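Local coordinates for protein VIN1 (Oscarella pearsei, PDB 6BFI) that binds actin filaments as a vinculin homolog and may play a role in cell-cell adhesion in a sponge, at residues E728-A733 with Q769-A774; P166-M171 with G196-Q201. One frame throughout, in Å; residues are numbered along the deposited sequence. Where two conformers were deposited one is given.

Interaction 1 of 2, residues E728-A733 with Q769-A774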
loop_
_atom_site.group_PDB
_atom_site.type_symbol
_atom_site.label_atom_id
_atom_site.label_comp_id
_atom_site.label_asym_id
_atom_site.label_seq_id
_atom_site.Cartn_x
_atom_site.Cartn_y
_atom_site.Cartn_z
ATOM N N GLU A 728 -21.890 -18.736 -7.348
ATOM C CA GLU A 728 -22.468 -18.323 -6.071
ATOM C C GLU A 728 -21.466 -17.527 -5.243
ATOM O O GLU A 728 -21.828 -16.522 -4.614
ATOM C CB GLU A 728 -22.964 -19.547 -5.301
ATOM C CG GLU A 728 -24.382 -19.965 -5.671
ATOM C CD GLU A 728 -24.715 -21.384 -5.245
ATOM O OE1 GLU A 728 -25.430 -22.076 -5.999
ATOM O OE2 GLU A 728 -24.259 -21.808 -4.163
ATOM N N ILE A 729 -20.200 -17.951 -5.236
ATOM C CA ILE A 729 -19.169 -17.193 -4.532
ATOM C C ILE A 729 -18.995 -15.819 -5.164
ATOM O O ILE A 729 -18.757 -14.823 -4.470
ATOM C CB ILE A 729 -17.845 -17.979 -4.509
ATOM C CG1 ILE A 729 -18.000 -19.259 -3.694
ATOM C CG2 ILE A 729 -16.720 -17.130 -3.931
ATOM C CD1 ILE A 729 -16.759 -20.117 -3.670
ATOM N N ALA A 730 -19.117 -15.739 -6.492
ATOM C CA ALA A 730 -18.994 -14.451 -7.166
ATOM C C ALA A 730 -20.118 -13.507 -6.757
ATOM O O ALA A 730 -19.880 -12.327 -6.467
ATOM C CB ALA A 730 -18.980 -14.651 -8.682
ATOM N N LEU A 731 -21.354 -14.012 -6.725
ATOM C CA LEU A 731 -22.478 -13.176 -6.310
ATOM C C LEU A 731 -22.333 -12.743 -4.853
ATOM O O LEU A 731 -22.614 -11.585 -4.506
ATOM C CB LEU A 731 -23.790 -13.930 -6.527
ATOM C CG LEU A 731 -25.091 -13.155 -6.312
ATOM C CD1 LEU A 731 -25.110 -11.895 -7.160
ATOM C CD2 LEU A 731 -26.288 -14.037 -6.633
ATOM N N ASN A 732 -21.884 -13.659 -3.991
ATOM C CA ASN A 732 -21.615 -13.294 -2.603
ATOM C C ASN A 732 -20.564 -12.196 -2.512
ATOM O O ASN A 732 -20.682 -11.283 -1.688
ATOM C CB ASN A 732 -21.172 -14.525 -1.812
ATOM C CG ASN A 732 -22.288 -15.106 -0.968
ATOM O OD1 ASN A 732 -23.468 -14.870 -1.229
ATOM N ND2 ASN A 732 -21.918 -15.867 0.055
ATOM N N ALA A 733 -19.529 -12.267 -3.354
ATOM C CA ALA A 733 -18.521 -11.213 -3.374
ATOM C C ALA A 733 -19.104 -9.889 -3.853
ATOM O O ALA A 733 -18.695 -8.825 -3.372
ATOM C CB ALA A 733 -17.346 -11.626 -4.258
ATOM N N GLN A 769 -12.229 -13.639 -12.601
ATOM C CA GLN A 769 -11.205 -14.655 -12.812
ATOM C C GLN A 769 -11.565 -15.960 -12.118
ATOM O O GLN A 769 -11.226 -17.037 -12.614
ATOM C CB GLN A 769 -9.850 -14.148 -12.320
ATOM C CG GLN A 769 -9.322 -12.948 -13.085
ATOM C CD GLN A 769 -7.970 -12.481 -12.578
ATOM O OE1 GLN A 769 -7.305 -13.181 -11.813
ATOM N NE2 GLN A 769 -7.558 -11.292 -13.000
ATOM N N LEU A 770 -12.259 -15.886 -10.982
ATOM C CA LEU A 770 -12.664 -17.097 -10.276
ATOM C C LEU A 770 -13.640 -17.911 -11.112
ATOM O O LEU A 770 -13.485 -19.128 -11.258
ATOM C CB LEU A 770 -13.282 -16.743 -8.921
ATOM C CG LEU A 770 -13.818 -17.924 -8.107
ATOM C CD1 LEU A 770 -12.683 -18.827 -7.640
ATOM C CD2 LEU A 770 -14.638 -17.439 -6.924
ATOM N N LYS A 771 -14.658 -17.252 -11.671
ATOM C CA LYS A 771 -15.623 -17.975 -12.494
ATOM C C LYS A 771 -14.962 -18.556 -13.737
ATOM O O LYS A 771 -15.210 -19.714 -14.097
ATOM C CB LYS A 771 -16.783 -17.056 -12.877
ATOM C CG LYS A 771 -17.641 -16.635 -11.696
ATOM C CD LYS A 771 -18.861 -15.857 -12.148
ATOM C CE LYS A 771 -18.470 -14.564 -12.836
ATOM N NZ LYS A 771 -19.669 -13.801 -13.274
ATOM N N ILE A 772 -14.103 -17.774 -14.398
ATOM C CA ILE A 772 -13.433 -18.275 -15.597
ATOM C C ILE A 772 -12.559 -19.480 -15.259
ATOM O O ILE A 772 -12.618 -20.521 -15.926
ATOM C CB ILE A 772 -12.618 -17.153 -16.266
ATOM C CG1 ILE A 772 -13.548 -16.043 -16.761
ATOM C CG2 ILE A 772 -11.787 -17.711 -17.411
ATOM C CD1 ILE A 772 -12.826 -14.866 -17.378
ATOM N N LEU A 773 -11.744 -19.360 -14.209
ATOM C CA LEU A 773 -10.789 -20.414 -13.885
ATOM C C LEU A 773 -11.481 -21.666 -13.369
ATOM O O LEU A 773 -11.001 -22.781 -13.609
ATOM C CB LEU A 773 -9.773 -19.902 -12.865
ATOM C CG LEU A 773 -8.830 -18.804 -13.370
ATOM C CD1 LEU A 773 -7.990 -18.233 -12.232
ATOM C CD2 LEU A 773 -7.947 -19.319 -14.490
ATOM N N ALA A 774 -12.598 -21.510 -12.653
ATOM C CA ALA A 774 -13.375 -22.673 -12.242
ATOM C C ALA A 774 -14.025 -23.350 -13.441
ATOM O O ALA A 774 -14.113 -24.582 -13.492
ATOM C CB ALA A 774 -14.431 -22.266 -11.220
#
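The side-by-side packing of two helices in an all-helical bundle of this vinculin-family protein brings I729 and A730 of 728-733 against L770 and K771 of 769-774. The backbones come nearest at A730 and K771, whose CA atoms are 7.2 Å apart, a close approach that fits the small alanine side chain at this position. Its methyl is covered by the aliphatic part of the lysine: A730 CB lies 3.7 Å from K771 CD and 3.8 Å from K771 CG. The lysine chain bends about its CG-CD bond (chi3 -63°), right where it lies on the alanine, and the methylenes run alongside the methyl; the nearest atoms are these carbons, not the ammonium nitrogen. One residue back on each helix, the CG2 branch of I729 meets the CD2 methyl of L770 at 3.7 Å, and the two side chains cross at about a right angle. L770 CG stands anti to the backbone N (chi1 177°), which carries its branched end toward the isoleucine. Contacts are apolar throughout and bury 145 Å² over both sides. Helix 786-817 adjoins this pair, L803 touching I729 and N799 touching L770, while K701 and M705 of helix 690-710 also pack on I729.

Interaction 2 of 2, residues P166-M171 with G196-Q201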
loop_
_atom_site.group_PDB
_atom_site.type_symbol
_atom_site.label_atom_id
_atom_site.label_comp_id
_atom_site.label_asym_id
_atom_site.label_seq_id
_atom_site.Cartn_x
_atom_site.Cartn_y
_atom_site.Cartn_z
ATOM N N PRO A 166 11.744 13.447 -29.451
ATOM C CA PRO A 166 10.741 12.660 -30.189
ATOM C C PRO A 166 10.664 11.209 -29.745
ATOM O O PRO A 166 9.566 10.639 -29.701
ATOM C CB PRO A 166 11.198 12.793 -31.649
ATOM C CG PRO A 166 12.651 13.059 -31.562
ATOM C CD PRO A 166 12.822 13.914 -30.343
ATOM N N GLY A 167 11.801 10.595 -29.411
ATOM C CA GLY A 167 11.770 9.233 -28.901
ATOM C C GLY A 167 11.055 9.129 -27.567
ATOM O O GLY A 167 10.235 8.228 -27.359
ATOM N N MET A 168 11.350 10.053 -26.646
ATOM C CA MET A 168 10.663 10.071 -25.358
ATOM C C MET A 168 9.162 10.250 -25.535
ATOM O O MET A 168 8.365 9.570 -24.872
ATOM C CB MET A 168 11.233 11.180 -24.472
ATOM C CG MET A 168 12.503 10.799 -23.734
ATOM S SD MET A 168 12.192 9.554 -22.471
ATOM C CE MET A 168 13.837 9.310 -21.805
ATOM N N THR A 169 8.753 11.158 -26.427
ATOM C CA THR A 169 7.328 11.340 -26.687
ATOM C C THR A 169 6.708 10.069 -27.258
ATOM O O THR A 169 5.604 9.672 -26.860
ATOM C CB THR A 169 7.115 12.525 -27.630
ATOM O OG1 THR A 169 7.470 13.740 -26.957
ATOM C CG2 THR A 169 5.664 12.609 -28.079
ATOM N N SER A 170 7.416 9.405 -28.178
ATOM C CA SER A 170 6.911 8.161 -28.750
ATOM C C SER A 170 6.766 7.072 -27.694
ATOM O O SER A 170 5.870 6.228 -27.795
ATOM C CB SER A 170 7.833 7.684 -29.872
ATOM O OG SER A 170 9.088 7.276 -29.356
ATOM N N MET A 171 7.635 7.068 -26.683
ATOM C CA MET A 171 7.499 6.091 -25.606
ATOM C C MET A 171 6.313 6.428 -24.708
ATOM O O MET A 171 5.508 5.551 -24.364
ATOM C CB MET A 171 8.791 6.022 -24.792
ATOM C CG MET A 171 8.754 5.010 -23.658
ATOM S SD MET A 171 10.263 4.997 -22.667
ATOM C CE MET A 171 10.189 6.622 -21.918
ATOM N N GLY A 196 5.681 9.338 -14.682
ATOM C CA GLY A 196 5.951 10.573 -13.965
ATOM C C GLY A 196 7.430 10.777 -13.700
ATOM O O GLY A 196 7.956 11.882 -13.870
ATOM N N THR A 197 8.127 9.706 -13.297
ATOM C CA THR A 197 9.562 9.807 -13.047
ATOM C C THR A 197 10.308 10.286 -14.288
ATOM O O THR A 197 11.114 11.223 -14.218
ATOM C CB THR A 197 10.113 8.460 -12.577
ATOM O OG1 THR A 197 9.651 8.189 -11.248
ATOM C CG2 THR A 197 11.637 8.473 -12.585
ATOM N N VAL A 198 10.043 9.665 -15.439
ATOM C CA VAL A 198 10.735 10.061 -16.665
ATOM C C VAL A 198 10.423 11.515 -17.010
ATOM O O VAL A 198 11.329 12.314 -17.310
ATOM C CB VAL A 198 10.364 9.111 -17.820
ATOM C CG1 VAL A 198 11.031 9.559 -19.107
ATOM C CG2 VAL A 198 10.765 7.686 -17.482
ATOM N N ARG A 199 9.142 11.887 -16.945
ATOM C CA ARG A 199 8.731 13.233 -17.337
ATOM C C ARG A 199 9.370 14.298 -16.451
ATOM O O ARG A 199 9.733 15.378 -16.933
ATOM C CB ARG A 199 7.207 13.349 -17.303
ATOM C CG ARG A 199 6.567 13.521 -18.675
ATOM C CD ARG A 199 5.075 13.809 -18.573
ATOM N NE ARG A 199 4.275 12.597 -18.415
ATOM C CZ ARG A 199 3.642 11.985 -19.412
ATOM N NH1 ARG A 199 3.715 12.471 -20.643
ATOM N NH2 ARG A 199 2.934 10.888 -19.178
ATOM N N GLU A 200 9.522 14.016 -15.155
ATOM C CA GLU A 200 10.173 14.976 -14.273
ATOM C C GLU A 200 11.693 14.930 -14.379
ATOM O O GLU A 200 12.350 15.915 -14.029
ATOM C CB GLU A 200 9.743 14.761 -12.818
ATOM C CG GLU A 200 10.158 13.438 -12.199
ATOM C CD GLU A 200 9.694 13.300 -10.758
ATOM O OE1 GLU A 200 10.457 13.678 -9.843
ATOM O OE2 GLU A 200 8.558 12.824 -10.542
ATOM N N GLN A 201 12.264 13.830 -14.876
ATOM C CA GLN A 201 13.714 13.695 -14.920
ATOM C C GLN A 201 14.352 14.209 -16.207
ATOM O O GLN A 201 15.560 14.473 -16.207
ATOM C CB GLN A 201 14.123 12.234 -14.711
ATOM C CG GLN A 201 13.991 11.755 -13.275
ATOM C CD GLN A 201 14.697 12.662 -12.288
ATOM O OE1 GLN A 201 15.919 12.804 -12.321
ATOM N NE2 GLN A 201 13.929 13.282 -11.404
#
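V198 on 196-201 meets two methionines of 166-171, M168 and M171, in apolar packing of helices 154-178 and 185-215 within a helical bundle of the vinculin-family fold. Its CG1 methyl makes the contact with both. The tighter half is at M168, where SD lies 3.6 Å from V198 CG1 and the terminal CE carbon 3.9 Å from the same methyl. A bend at chi2 (-68°) turns the M168 thioether so that sulfur and methyl both reach the valine. M171 gives the looser half: its CE stands 4.2 Å from V198 CG1, the one approach it makes within 4.5 Å. Here CG is anti to the backbone N (chi1 -179°), and the chain stays extended until the last torsion bends the methyl. Only 90 Å² is buried in all, and the nearest CA atoms, those of M168 and V198, are 8.7 Å apart, a spacing bridged by side chains alone. On the exposed side T169 points away from the partner helix, and R199 is also exposed. Two further helices pack on the buried side: V141 of helix 102-145 touches both methionines, C138 of that helix touches M171, and L238 of helix 224-249 packs on V198. M172, next along helix 154-178 itself, also touches V198.

How the interactions relate
Interactions 1 and 2 are both buried, apolar helix-helix contacts, yet they share no helix: interaction 1 joins helices 718-745 and 763-778, interaction 2 helices 154-178 and 185-215. Their centres are 40 Å apart and their nearest atoms about 24 Å, without touching, so each belongs to a separate local packing arrangement within the one vinculin-family chain. Interaction 1 brings its backbones closer together at the nearest CA pair and buries more surface, through branched aliphatic groups, an alanine and lysine methylenes. Interaction 2 spans its wider gap with flexible thioether chains converging on one methyl. Of their touching residues, just the lysine of interaction 1 is partly exposed.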